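PDB 3MJQ: uncharacterized protein from Desulfitobacterium hafniense, which is of unproven function, but is the PAS domain of a longer response-regulator and GGDEF protein, probably a diguanylate cyclase, that may help control sporulation. Local coordinates for residues A24-A27 with V28-L32. The protein carries 1 engineered substitution. Numbering follows the deposited sequence.
Sequences ANTA and VPKKL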
loop_
_atom_site.group_PDB
_atom_site.type_symbol
_atom_site.label_atom_id
_atom_site.label_comp_id
_atom_site.label_asym_id
_atom_site.label_seq_id
_atom_site.Cartn_x
_atom_site.Cartn_y
_atom_site.Cartn_z
ATOM N N ALA A 24 1.600 -3.711 -12.530
ATOM C CA ALA A 24 0.413 -2.867 -12.532
ATOM C C ALA A 24 -0.791 -3.769 -12.402
ATOM O O ALA A 24 -0.733 -4.923 -12.801
ATOM C CB ALA A 24 0.327 -2.075 -13.813
ATOM N N ASN A 25 -1.880 -3.246 -11.851
ATOM C CA ASN A 25 -3.086 -4.034 -11.666
ATOM C C ASN A 25 -4.224 -3.585 -12.558
ATOM O O ASN A 25 -4.210 -2.487 -13.106
ATOM C CB ASN A 25 -3.530 -4.002 -10.198
ATOM C CG ASN A 25 -3.862 -2.593 -9.704
ATOM O OD1 ASN A 25 -3.769 -1.622 -10.447
ATOM N ND2 ASN A 25 -4.250 -2.484 -8.441
ATOM N N THR A 26 -5.215 -4.455 -12.690
ATOM C CA THR A 26 -6.383 -4.197 -13.538
ATOM C C THR A 26 -6.871 -2.740 -13.423
ATOM O O THR A 26 -7.367 -2.147 -14.395
ATOM C CB THR A 26 -7.553 -5.125 -13.122
ATOM O OG1 THR A 26 -8.631 -5.053 -14.058
ATOM C CG2 THR A 26 -8.030 -4.720 -11.715
ATOM N N ALA A 27 -6.727 -2.189 -12.225
ATOM C CA ALA A 27 -7.154 -0.845 -11.904
ATOM C C ALA A 27 -6.543 0.201 -12.819
ATOM O O ALA A 27 -7.213 1.163 -13.202
ATOM C CB ALA A 27 -6.803 -0.554 -10.453
ATOM N N VAL A 28 -5.271 0.018 -13.160
ATOM C CA VAL A 28 -4.586 0.966 -14.015
ATOM C C VAL A 28 -5.190 0.960 -15.419
ATOM O O VAL A 28 -5.691 1.982 -15.890
ATOM C CB VAL A 28 -3.089 0.653 -14.067
ATOM C CG1 VAL A 28 -2.350 1.789 -14.700
ATOM C CG2 VAL A 28 -2.570 0.432 -12.673
ATOM N N PRO A 29 -5.156 -0.191 -16.108
ATOM C CA PRO A 29 -5.739 -0.218 -17.453
ATOM C C PRO A 29 -7.138 0.363 -17.421
ATOM O O PRO A 29 -7.481 1.271 -18.171
ATOM C CB PRO A 29 -5.749 -1.700 -17.784
ATOM C CG PRO A 29 -4.496 -2.171 -17.129
ATOM C CD PRO A 29 -4.546 -1.495 -15.784
ATOM N N LYS A 30 -7.935 -0.185 -16.520
ATOM C CA LYS A 30 -9.305 0.231 -16.332
ATOM C C LYS A 30 -9.467 1.753 -16.241
ATOM O O LYS A 30 -10.180 2.329 -17.050
ATOM C CB LYS A 30 -9.857 -0.453 -15.077
ATOM C CG LYS A 30 -11.317 -0.172 -14.793
ATOM C CD LYS A 30 -11.799 -0.901 -13.546
ATOM C CE LYS A 30 -12.078 -2.371 -13.808
ATOM N NZ LYS A 30 -10.914 -3.060 -14.392
ATOM N N LYS A 31 -8.795 2.401 -15.285
ATOM C CA LYS A 31 -8.903 3.862 -15.083
ATOM C C LYS A 31 -8.165 4.781 -16.064
ATOM O O LYS A 31 -8.650 5.863 -16.390
ATOM C CB LYS A 31 -8.449 4.233 -13.667
ATOM C CG LYS A 31 -9.140 3.454 -12.578
ATOM C CD LYS A 31 -10.358 4.176 -12.022
ATOM C CE LYS A 31 -9.951 5.237 -11.015
ATOM N NZ LYS A 31 -11.115 5.838 -10.316
ATOM N N LEU A 32 -6.993 4.363 -16.523
ATOM C CA LEU A 32 -6.199 5.169 -17.439
ATOM C C LEU A 32 -6.522 5.002 -18.927
ATOM O O LEU A 32 -6.027 5.749 -19.774
ATOM C CB LEU A 32 -4.722 4.883 -17.188
ATOM C CG LEU A 32 -3.948 5.984 -16.465
ATOM C CD1 LEU A 32 -4.860 6.799 -15.535
ATOM C CD2 LEU A 32 -2.795 5.321 -15.733
#
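With chi1 of Thr26 at -171° and that of Lys30 at -177°, OG1 and CG each extend opposite their own backbone N, and the two side chains run alongside one another four residues apart. The Lys30 chain then bends at chi3 and chi4, which brings NZ alongside Thr26 OG1 for a weak hydrogen bond (3.0 Å). Beneath this outer pair the helix begins. Lys30 N donates to Thr26 O and Lys31 N to Ala27 O, both at 2.9 Å. Val28 N also bonds to Asn25 O, although the position of that oxygen is less certain. On the inner side, CG2 of Val28 lies 4.0 Å from Ala24 CB, and both residues pack on Leu13 of strand 11-16 and Leu39 of helix 36-41. The Asn25 side chain crosses that of Val28 at about a right angle, OD1 against CG2; OD1 accepts from Ile12 N and ND2 donates to Asp10 O, while Lys31 reaches Asp106 in a salt bridge. Here the PAS chain passes from strand 21-24 into helix 27-32: main-chain bonds define the first turn and the buried Asn25 amide has its polar atoms satisfied, whereas the side-chain bond from exposed Lys30 is weak.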